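Local coordinates for sialyltransferase 0160 (Photobacterium damselae, PDB 4R84), which catalyses the transfer of sialic acid from CMP-sialic acid to galactoside acceptors, probably through an alpha-2,6 linkage, using a GT-B glycosyltransferase fold, at residues T205-F209 with N280-W284; S228-D234 with D289-L295; R296-V302 with V487-I493. All coordinates share one frame; numbering follows the deposited sequence.

Interaction 1 (T205-F209 with N280-W284); sequences TAHVF and NRYNW
V208 and F209, at the start of helix 208-211, face N280 and R281 of an irregular loop, with the CA atoms of F209 and N280 5.9 Å apart, while a type I beta turn from T205 to V208 leads into the helix and puts H207 at its N-cap.

V208 straddles the indole nitrogen of W284. Its CG2 lies over one face of the indole in a CH-pi contact, 3.8 Å from the centroid of the five-membered ring. With chi1 at 56°, CG1 falls between the backbone N and the carbonyl carbon, which carries it to 3.5 Å from W284 NE1. The indole is fixed from within its own loop: W284 NE1 donates to N280 O at 2.9 Å, approaching from above the carbonyl plane. Next to it, the F209 ring and the N280 amide lie nearly parallel, their planes 5° apart, and N280 CB comes to 3.6 Å from F209 CG; W284 CZ2 meets the rim of the same phenyl ring.

R281 runs extended past T205 and bends at its third torsion, which sets one guanidinium face over A206 CA, 3.6 Å from the plane. Two waters complete the polar seam. One donates to A206 O and N280 OD1 and accepts from F209 N; the other, at the guanidinium edge, accepts from R281 NH2 at 3.0 Å and donates to A206 O. E239 of helix 237-246 accepts from A206 N and also touches R281.

This turn follows strand 197-204 and opens the helical connection to its parallel neighbour 225-233, a beta-alpha-beta crossover of the Rossmann type.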
loop_
_atom_site.group_PDB
_atom_site.type_symbol
_atom_site.label_atom_id
_atom_site.label_comp_id
_atom_site.label_asym_id
_atom_site.label_seq_id
_atom_site.Cartn_x
_atom_site.Cartn_y
_atom_site.Cartn_z
ATOM N N THR A 205 -7.492 5.340 1.714
ATOM C CA THR A 205 -7.775 6.595 2.417
ATOM C C THR A 205 -9.218 7.075 2.199
ATOM O O THR A 205 -9.895 7.453 3.153
ATOM C CB THR A 205 -6.813 7.709 1.980
ATOM O OG1 THR A 205 -5.474 7.297 2.245
ATOM C CG2 THR A 205 -7.107 8.994 2.739
ATOM N N ALA A 206 -9.668 7.075 0.949
ATOM C CA ALA A 206 -11.003 7.605 0.643
ATOM C C ALA A 206 -12.089 6.816 1.375
ATOM O O ALA A 206 -13.134 7.361 1.735
ATOM C CB ALA A 206 -11.254 7.611 -0.884
ATOM N N HIS A 207 -11.828 5.542 1.647
ATOM C CA HIS A 207 -12.882 4.707 2.206
ATOM C C HIS A 207 -12.574 4.186 3.589
ATOM O O HIS A 207 -13.174 3.215 4.021
ATOM C CB HIS A 207 -13.158 3.555 1.253
ATOM C CG HIS A 207 -13.633 4.026 -0.085
ATOM N ND1 HIS A 207 -12.780 4.215 -1.149
ATOM C CD2 HIS A 207 -14.856 4.416 -0.508
ATOM C CE1 HIS A 207 -13.465 4.666 -2.184
ATOM N NE2 HIS A 207 -14.728 4.797 -1.821
ATOM N N VAL A 208 -11.673 4.864 4.294
ATOM C CA VAL A 208 -11.298 4.439 5.634
ATOM C C VAL A 208 -12.506 4.361 6.577
ATOM O O VAL A 208 -12.604 3.430 7.388
ATOM C CB VAL A 208 -10.207 5.368 6.238
ATOM C CG1 VAL A 208 -10.666 6.819 6.249
ATOM C CG2 VAL A 208 -9.834 4.913 7.647
ATOM N N PHE A 209 -13.445 5.300 6.455
ATOM C CA PHE A 209 -14.576 5.311 7.377
ATOM C C PHE A 209 -15.573 4.190 7.091
ATOM O O PHE A 209 -16.343 3.792 7.967
ATOM C CB PHE A 209 -15.309 6.660 7.344
ATOM C CG PHE A 209 -16.320 6.794 8.437
ATOM C CD1 PHE A 209 -15.912 6.981 9.745
ATOM C CD2 PHE A 209 -17.678 6.706 8.166
ATOM C CE1 PHE A 209 -16.832 7.080 10.767
ATOM C CE2 PHE A 209 -18.607 6.811 9.185
ATOM C CZ PHE A 209 -18.178 6.994 10.489
ATOM N N ASN A 280 -14.274 12.423 8.429
ATOM C CA ASN A 280 -14.165 10.991 8.717
ATOM C C ASN A 280 -12.967 10.392 8.014
ATOM O O ASN A 280 -12.759 9.183 8.058
ATOM C CB ASN A 280 -15.459 10.241 8.344
ATOM C CG ASN A 280 -15.729 10.184 6.846
ATOM O OD1 ASN A 280 -14.820 10.116 6.021
ATOM N ND2 ASN A 280 -17.004 10.161 6.493
ATOM N N ARG A 281 -12.182 11.253 7.367
ATOM C CA ARG A 281 -11.072 10.809 6.534
ATOM C C ARG A 281 -9.719 11.246 7.105
ATOM O O ARG A 281 -8.787 10.450 7.191
ATOM C CB ARG A 281 -11.242 11.366 5.103
ATOM C CG ARG A 281 -10.164 10.930 4.116
ATOM C CD ARG A 281 -10.434 11.443 2.689
ATOM N NE ARG A 281 -11.718 10.978 2.164
ATOM C CZ ARG A 281 -12.088 11.066 0.885
ATOM N NH1 ARG A 281 -11.277 11.605 -0.024
ATOM N NH2 ARG A 281 -13.272 10.607 0.506
ATOM N N TYR A 282 -9.619 12.515 7.485
ATOM C CA TYR A 282 -8.328 13.081 7.853
ATOM C C TYR A 282 -8.231 13.446 9.332
ATOM O O TYR A 282 -7.461 14.326 9.714
ATOM C CB TYR A 282 -8.013 14.311 6.989
ATOM C CG TYR A 282 -7.692 13.953 5.559
ATOM C CD1 TYR A 282 -6.591 13.163 5.250
ATOM C CD2 TYR A 282 -8.484 14.413 4.519
ATOM C CE1 TYR A 282 -6.295 12.831 3.940
ATOM C CE2 TYR A 282 -8.200 14.088 3.202
ATOM C CZ TYR A 282 -7.110 13.309 2.915
ATOM O OH TYR A 282 -6.833 12.990 1.608
ATOM N N ASN A 283 -9.001 12.753 10.164
ATOM C CA ASN A 283 -8.895 12.909 11.619
ATOM C C ASN A 283 -8.358 11.674 12.338
ATOM O O ASN A 283 -8.308 11.647 13.569
ATOM C CB ASN A 283 -10.252 13.254 12.218
ATOM C CG ASN A 283 -10.513 14.734 12.247
ATOM O OD1 ASN A 283 -9.581 15.542 12.314
ATOM N ND2 ASN A 283 -11.786 15.105 12.197
ATOM N N TRP A 284 -7.988 10.642 11.592
ATOM C CA TRP A 284 -7.576 9.395 12.239
ATOM C C TRP A 284 -6.285 9.567 13.028
ATOM O O TRP A 284 -6.104 8.915 14.058
ATOM C CB TRP A 284 -7.449 8.278 11.212
ATOM C CG TRP A 284 -8.820 7.858 10.743
ATOM C CD1 TRP A 284 -9.537 8.393 9.711
ATOM C CD2 TRP A 284 -9.641 6.840 11.316
ATOM N NE1 TRP A 284 -10.757 7.767 9.611
ATOM C CE2 TRP A 284 -10.846 6.810 10.595
ATOM C CE3 TRP A 284 -9.479 5.949 12.390
ATOM C CZ2 TRP A 284 -11.879 5.915 10.890
ATOM C CZ3 TRP A 284 -10.503 5.063 12.687
ATOM C CH2 TRP A 284 -11.688 5.052 11.937
HETATM O O HOH W 1 -13.839 7.526 4.607
HETATM O O HOH W 2 -15.516 8.830 1.322
#

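Interaction 2 (S228-D234 with D289-L295)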
loop_
_atom_site.group_PDB
_atom_site.type_symbol
_atom_site.label_atom_id
_atom_site.label_comp_id
_atom_site.label_asym_id
_atom_site.label_seq_id
_atom_site.Cartn_x
_atom_site.Cartn_y
_atom_site.Cartn_z
ATOM N N SER A 228 -2.731 -0.442 17.144
ATOM C CA SER A 228 -1.381 0.077 17.318
ATOM C C SER A 228 -0.936 0.973 16.159
ATOM O O SER A 228 -0.023 1.774 16.308
ATOM C CB SER A 228 -0.390 -1.072 17.497
ATOM O OG SER A 228 -0.428 -1.989 16.409
ATOM N N HIS A 229 -1.542 0.805 14.994
ATOM C CA HIS A 229 -1.145 1.603 13.834
ATOM C C HIS A 229 -2.188 1.560 12.721
ATOM O O HIS A 229 -2.829 0.537 12.505
ATOM C CB HIS A 229 0.180 1.112 13.270
ATOM C CG HIS A 229 0.888 2.139 12.449
ATOM N ND1 HIS A 229 0.734 2.235 11.081
ATOM C CD2 HIS A 229 1.728 3.138 12.804
ATOM C CE1 HIS A 229 1.463 3.238 10.629
ATOM N NE2 HIS A 229 2.074 3.805 11.653
ATOM N N ILE A 230 -2.326 2.674 11.993
ATOM C CA ILE A 230 -3.220 2.736 10.841
ATOM C C ILE A 230 -2.410 3.300 9.683
ATOM O O ILE A 230 -1.749 4.315 9.849
ATOM C CB ILE A 230 -4.443 3.635 11.114
ATOM C CG1 ILE A 230 -5.212 3.136 12.329
ATOM C CG2 ILE A 230 -5.368 3.702 9.883
ATOM C CD1 ILE A 230 -6.403 4.026 12.709
ATOM N N SER A 231 -2.402 2.608 8.545
ATOM C CA SER A 231 -1.727 3.124 7.341
ATOM C C SER A 231 -2.787 3.301 6.275
ATOM O O SER A 231 -3.443 2.327 5.896
ATOM C CB SER A 231 -0.624 2.185 6.841
ATOM O OG SER A 231 0.455 2.069 7.770
ATOM N N LEU A 232 -2.933 4.531 5.779
ATOM C CA LEU A 232 -3.947 4.845 4.782
ATOM C C LEU A 232 -3.268 5.211 3.473
ATOM O O LEU A 232 -2.282 5.943 3.472
ATOM C CB LEU A 232 -4.839 5.994 5.271
ATOM C CG LEU A 232 -5.512 5.739 6.623
ATOM C CD1 LEU A 232 -6.347 6.938 7.033
ATOM C CD2 LEU A 232 -6.388 4.481 6.599
ATOM N N TYR A 233 -3.769 4.658 2.371
ATOM C CA TYR A 233 -3.171 4.877 1.055
ATOM C C TYR A 233 -4.175 5.486 0.094
ATOM O O TYR A 233 -5.294 4.993 -0.037
ATOM C CB TYR A 233 -2.658 3.558 0.458
ATOM C CG TYR A 233 -1.649 2.830 1.334
ATOM C CD1 TYR A 233 -2.075 2.066 2.422
ATOM C CD2 TYR A 233 -0.288 2.898 1.072
ATOM C CE1 TYR A 233 -1.164 1.386 3.226
ATOM C CE2 TYR A 233 0.643 2.220 1.886
ATOM C CZ TYR A 233 0.190 1.481 2.954
ATOM O OH TYR A 233 1.089 0.815 3.754
ATOM N N ASP A 234 -3.780 6.546 -0.602
ATOM C CA ASP A 234 -4.593 7.032 -1.721
ATOM C C ASP A 234 -4.816 5.933 -2.731
ATOM O O ASP A 234 -3.902 5.162 -2.994
ATOM C CB ASP A 234 -3.902 8.183 -2.453
ATOM C CG ASP A 234 -3.881 9.458 -1.665
ATOM O OD1 ASP A 234 -4.750 9.651 -0.793
ATOM O OD2 ASP A 234 -2.978 10.279 -1.941
ATOM N N ASP A 289 -2.112 6.220 15.993
ATOM C CA ASP A 289 -0.871 6.396 15.243
ATOM C C ASP A 289 -1.127 6.073 13.774
ATOM O O ASP A 289 -1.246 4.909 13.410
ATOM C CB ASP A 289 0.231 5.502 15.809
ATOM C CG ASP A 289 1.584 5.780 15.189
ATOM O OD1 ASP A 289 1.701 6.740 14.397
ATOM O OD2 ASP A 289 2.543 5.063 15.530
ATOM N N THR A 290 -1.177 7.120 12.952
ATOM C CA THR A 290 -1.648 7.031 11.576
ATOM C C THR A 290 -0.678 7.663 10.595
ATOM O O THR A 290 -0.188 8.766 10.827
ATOM C CB THR A 290 -3.011 7.751 11.400
ATOM O OG1 THR A 290 -3.972 7.200 12.304
ATOM C CG2 THR A 290 -3.527 7.636 9.953
ATOM N N ASP A 291 -0.418 6.957 9.501
ATOM C CA ASP A 291 0.294 7.518 8.360
ATOM C C ASP A 291 -0.688 7.659 7.207
ATOM O O ASP A 291 -1.408 6.699 6.898
ATOM C CB ASP A 291 1.454 6.626 7.932
ATOM C CG ASP A 291 2.529 6.510 8.986
ATOM O OD1 ASP A 291 2.794 7.503 9.691
ATOM O OD2 ASP A 291 3.105 5.410 9.101
ATOM N N TYR A 292 -0.706 8.832 6.573
ATOM C CA TYR A 292 -1.463 9.034 5.338
ATOM C C TYR A 292 -0.478 9.022 4.187
ATOM O O TYR A 292 0.332 9.945 4.071
ATOM C CB TYR A 292 -2.208 10.373 5.331
ATOM C CG TYR A 292 -3.158 10.632 6.475
ATOM C CD1 TYR A 292 -4.484 10.200 6.426
ATOM C CD2 TYR A 292 -2.748 11.364 7.574
ATOM C CE1 TYR A 292 -5.365 10.476 7.464
ATOM C CE2 TYR A 292 -3.614 11.641 8.615
ATOM C CZ TYR A 292 -4.919 11.194 8.562
ATOM O OH TYR A 292 -5.773 11.465 9.614
ATOM N N TYR A 293 -0.500 7.976 3.364
ATOM C CA TYR A 293 0.400 7.922 2.226
ATOM C C TYR A 293 -0.274 8.576 1.040
ATOM O O TYR A 293 -1.253 8.050 0.510
ATOM C CB TYR A 293 0.793 6.483 1.900
ATOM C CG TYR A 293 1.726 5.940 2.943
ATOM C CD1 TYR A 293 3.064 6.305 2.953
ATOM C CD2 TYR A 293 1.259 5.099 3.953
ATOM C CE1 TYR A 293 3.924 5.829 3.918
ATOM C CE2 TYR A 293 2.118 4.622 4.937
ATOM C CZ TYR A 293 3.446 4.996 4.904
ATOM O OH TYR A 293 4.321 4.546 5.853
ATOM N N PHE A 294 0.272 9.723 0.643
ATOM C CA PHE A 294 -0.215 10.477 -0.508
ATOM C C PHE A 294 0.554 10.052 -1.762
ATOM O O PHE A 294 1.781 10.029 -1.750
ATOM C CB PHE A 294 -0.017 11.981 -0.290
ATOM C CG PHE A 294 -1.022 12.632 0.618
ATOM C CD1 PHE A 294 -0.969 12.439 1.995
ATOM C CD2 PHE A 294 -1.967 13.519 0.101
ATOM C CE1 PHE A 294 -1.873 13.061 2.830
ATOM C CE2 PHE A 294 -2.871 14.150 0.931
ATOM C CZ PHE A 294 -2.827 13.920 2.301
ATOM N N LEU A 295 -0.141 9.731 -2.849
ATOM C CA LEU A 295 0.559 9.518 -4.120
ATOM C C LEU A 295 1.265 10.804 -4.578
ATOM O O LEU A 295 2.328 10.740 -5.199
ATOM C CB LEU A 295 -0.377 8.949 -5.187
ATOM C CG LEU A 295 -1.700 9.577 -5.567
ATOM C CD1 LEU A 295 -1.482 10.655 -6.619
ATOM C CD2 LEU A 295 -2.580 8.479 -6.105
HETATM O O HOH W 3 3.210 6.485 12.220
HETATM O O HOH W 4 3.098 1.761 7.410
HETATM O O HOH W 5 -3.550 9.108 2.201
#
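L232 and Y292 lie side by side on one face of a parallel strand pair, L232 CD1 3.7 Å from Y292 CE1, in company with I230 and T290. On the other face Y233 and Y293 also point the same way: their planes are only 16° apart but slid past each other, and Y293 CD2 sits over the Y233 ring toward its rim.

The backbone ladder beneath fixes this pairing. I230 N donates to D289 O and D291 N to I230 O; L232 N then donates to D291 O, Y293 N to L232 O at 2.7 Å, and D234 N to Y293 O. Beyond the last rung, D234 OD2 takes L295 N at 3.0 Å on its anti side and also bonds Y240 OH, so the carboxylate ties the two strand ends to helix 237-246.

At the opposite end H229 leans across the neighbouring strand, CG anti to its own N (chi1 -159°). D289 O lies over one face of its imidazole, while D291 OD2 meets the ring edge, 3.1 Å from H229 CE1. A water contacts H229 NE2, D289 OD1 and D291 OD1. K318 forms a salt bridge with D291 OD1, which would temper the negative charge of the two aspartates near the ring.

Farther out, Y292 OH bonds H285 ND1. Strand 225-233 lies between 197-204 and 290-294, and the latter pairs in turn with 317-319. Helix 129-144 packs against Y233 and helix 237-246 against F294; the side chain of L295, which touches both helices, is about 9 Å from the bound donor analogue.

Interaction 3 (R296-V302 with V487-I493)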
loop_
_atom_site.group_PDB
_atom_site.type_symbol
_atom_site.label_atom_id
_atom_site.label_comp_id
_atom_site.label_asym_id
_atom_site.label_seq_id
_atom_site.Cartn_x
_atom_site.Cartn_y
_atom_site.Cartn_z
ATOM N N ARG A 296 0.668 11.957 -4.291
ATOM C CA ARG A 296 1.348 13.234 -4.513
ATOM C C ARG A 296 1.249 14.135 -3.280
ATOM O O ARG A 296 0.374 15.001 -3.192
ATOM C CB ARG A 296 0.771 13.950 -5.748
ATOM C CG ARG A 296 1.172 13.325 -7.069
ATOM C CD ARG A 296 2.656 13.516 -7.363
ATOM N NE ARG A 296 3.031 14.920 -7.471
ATOM C CZ ARG A 296 3.050 15.596 -8.619
ATOM N NH1 ARG A 296 2.718 14.978 -9.746
ATOM N NH2 ARG A 296 3.400 16.877 -8.641
ATOM N N GLU A 297 2.146 13.920 -2.316
ATOM C CA GLU A 297 2.125 14.675 -1.072
ATOM C C GLU A 297 2.332 16.160 -1.336
ATOM O O GLU A 297 1.834 17.006 -0.599
ATOM C CB GLU A 297 3.188 14.168 -0.085
ATOM C CG GLU A 297 3.082 14.858 1.272
ATOM C CD GLU A 297 4.280 14.603 2.181
ATOM O OE1 GLU A 297 5.268 13.996 1.720
ATOM O OE2 GLU A 297 4.234 15.024 3.356
ATOM N N ASP A 298 3.058 16.474 -2.404
ATOM C CA ASP A 298 3.340 17.868 -2.711
ATOM C C ASP A 298 2.093 18.656 -3.116
ATOM O O ASP A 298 2.146 19.879 -3.162
ATOM C CB ASP A 298 4.403 17.965 -3.809
ATOM C CG ASP A 298 4.003 17.247 -5.081
ATOM O OD1 ASP A 298 3.324 16.205 -4.996
ATOM O OD2 ASP A 298 4.387 17.720 -6.169
ATOM N N TYR A 299 0.969 17.979 -3.358
ATOM C CA TYR A 299 -0.269 18.691 -3.628
ATOM C C TYR A 299 -0.588 19.606 -2.448
ATOM O O TYR A 299 -1.094 20.708 -2.635
ATOM C CB TYR A 299 -1.434 17.723 -3.904
ATOM C CG TYR A 299 -2.695 18.424 -4.343
ATOM C CD1 TYR A 299 -2.655 19.364 -5.369
ATOM C CD2 TYR A 299 -3.930 18.130 -3.777
ATOM C CE1 TYR A 299 -3.796 20.013 -5.790
ATOM C CE2 TYR A 299 -5.079 18.766 -4.200
ATOM C CZ TYR A 299 -5.004 19.715 -5.207
ATOM O OH TYR A 299 -6.126 20.383 -5.643
ATOM N N LEU A 300 -0.246 19.171 -1.236
ATOM C CA LEU A 300 -0.494 19.973 -0.045
ATOM C C LEU A 300 0.414 21.210 0.009
ATOM O O LEU A 300 0.152 22.139 0.775
ATOM C CB LEU A 300 -0.290 19.138 1.224
ATOM C CG LEU A 300 -1.191 17.915 1.351
ATOM C CD1 LEU A 300 -0.791 17.123 2.607
ATOM C CD2 LEU A 300 -2.652 18.314 1.389
ATOM N N ASP A 301 1.487 21.192 -0.784
ATOM C CA ASP A 301 2.415 22.324 -0.899
ATOM C C ASP A 301 2.009 23.268 -2.024
ATOM O O ASP A 301 1.920 24.481 -1.826
ATOM C CB ASP A 301 3.849 21.843 -1.158
ATOM C CG ASP A 301 4.424 21.041 -0.007
ATOM O OD1 ASP A 301 4.164 21.401 1.159
ATOM O OD2 ASP A 301 5.140 20.052 -0.275
ATOM N N VAL A 302 1.803 22.712 -3.216
ATOM C CA VAL A 302 1.583 23.553 -4.406
ATOM C C VAL A 302 0.206 24.209 -4.418
ATOM O O VAL A 302 0.024 25.262 -5.026
ATOM C CB VAL A 302 1.770 22.765 -5.726
ATOM C CG1 VAL A 302 3.188 22.218 -5.818
ATOM C CG2 VAL A 302 0.748 21.644 -5.850
ATOM N N VAL A 487 -6.629 19.794 -11.225
ATOM C CA VAL A 487 -5.659 19.182 -10.316
ATOM C C VAL A 487 -4.395 18.741 -11.042
ATOM O O VAL A 487 -3.284 19.031 -10.594
ATOM C CB VAL A 487 -6.273 17.975 -9.578
ATOM C CG1 VAL A 487 -5.193 17.151 -8.873
ATOM C CG2 VAL A 487 -7.341 18.450 -8.622
ATOM N N MET A 488 -4.554 18.091 -12.190
ATOM C CA MET A 488 -3.406 17.623 -12.949
ATOM C C MET A 488 -2.554 18.788 -13.453
ATOM O O MET A 488 -1.324 18.685 -13.493
ATOM C CB MET A 488 -3.867 16.768 -14.127
ATOM C CG MET A 488 -4.706 15.591 -13.708
ATOM S SD MET A 488 -5.077 14.520 -15.108
ATOM C CE MET A 488 -3.500 13.757 -15.333
ATOM N N LEU A 489 -3.198 19.890 -13.834
ATOM C CA LEU A 489 -2.465 21.090 -14.235
ATOM C C LEU A 489 -1.647 21.658 -13.075
ATOM O O LEU A 489 -0.476 21.974 -13.244
ATOM C CB LEU A 489 -3.427 22.147 -14.790
ATOM C CG LEU A 489 -4.055 21.859 -16.165
ATOM C CD1 LEU A 489 -5.184 22.830 -16.465
ATOM C CD2 LEU A 489 -3.027 21.904 -17.288
ATOM N N THR A 490 -2.266 21.786 -11.904
ATOM C CA THR A 490 -1.593 22.297 -10.698
ATOM C C THR A 490 -0.398 21.423 -10.300
ATOM O O THR A 490 0.642 21.921 -9.843
ATOM C CB THR A 490 -2.582 22.393 -9.516
ATOM O OG1 THR A 490 -3.603 23.344 -9.838
ATOM C CG2 THR A 490 -1.887 22.836 -8.231
ATOM N N LEU A 491 -0.567 20.118 -10.466
ATOM C CA LEU A 491 0.477 19.145 -10.155
ATOM C C LEU A 491 1.524 19.016 -11.264
ATOM O O LEU A 491 2.522 18.328 -11.095
ATOM C CB LEU A 491 -0.155 17.778 -9.869
ATOM C CG LEU A 491 -0.890 17.640 -8.536
ATOM C CD1 LEU A 491 -1.630 16.299 -8.487
ATOM C CD2 LEU A 491 0.086 17.767 -7.379
ATOM N N GLY A 492 1.298 19.651 -12.413
ATOM C CA GLY A 492 2.282 19.597 -13.480
ATOM C C GLY A 492 2.315 18.278 -14.236
ATOM O O GLY A 492 3.266 17.985 -14.969
ATOM N N ILE A 493 1.254 17.499 -14.103
ATOM C CA ILE A 493 1.196 16.215 -14.779
ATOM C C ILE A 493 1.011 16.458 -16.256
ATOM O O ILE A 493 1.636 15.808 -17.092
ATOM C CB ILE A 493 0.054 15.342 -14.246
ATOM C CG1 ILE A 493 0.279 15.064 -12.758
ATOM C CG2 ILE A 493 -0.041 14.047 -15.052
ATOM C CD1 ILE A 493 -0.869 14.337 -12.089
HETATM O O HOH W 6 4.153 16.038 -12.245
#
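R296 reaches L491 by folding its chain at two successive torsions, chi2 -69° and chi3 -61°, which turn the guanidinium back toward the end of helix 483-490; Y299, its CG anti to the backbone N (chi1 -173°), brings its ring to the same leucine.

R296 NH2 donates to L491 O at 3.0 Å, in the carbonyl plane and on a lone pair. A water reinforces the link by accepting from R296 NH1 and donating to that oxygen. The guanidinium is held side-on by D298: R296 NE bonds OD1 and NH2 bonds OD2 of D298, each at 2.8 Å on a syn lone pair and close to the guanidinium plane. NH2 therefore serves both the aspartate and the helix end, and the double grip fixes the rotation of the group. L491 CD2 lies over one guanidinium face, 3.6 Å from the plane, and also packs 3.8 Å from Y299 CD1.

Around this centre the contact is apolar. T490 CG2 meets the edge of the Y299 ring and comes to 3.7 Å from V302 CG2, while V487 CG2 approaches Y299 OH. Y299 and V487 both lean on Y244 of helix 237-246.

G492, with positive phi, ends the helix in a Schellman motif, and L491 O, just before it, is the carbonyl that accepts from R296 NH2 and from the water. A guanidinium placed there would be favoured by the partial negative charge at the helix C-terminus, and D298 probably offsets the arginine's own charge; polar pairing and hydrocarbon packing thus act together in joining these two parts of the chain.

How the interactions relate
Interactions 1 and 2 belong to one layered unit: their centres are 10 Å apart, their segments alternate along the chain, and they touch where T205 N meets Y233 O and W284 O meets T290 OG1. Both involve the large sheet, interaction 2 as a strand pair within it and interaction 1 as the turn, helix start and loop beside it. Interaction 3 follows in series, its centre about 20 Å from that of interaction 1 and about 19 Å from that of interaction 2; strand 290-294 leads directly to helix 299-302, and F294 packs on L300. The contact probably bridges the two Rossmann-like halves expected of a GT-B enzyme, with the side chain of V487 about 12 Å from the donor analogue.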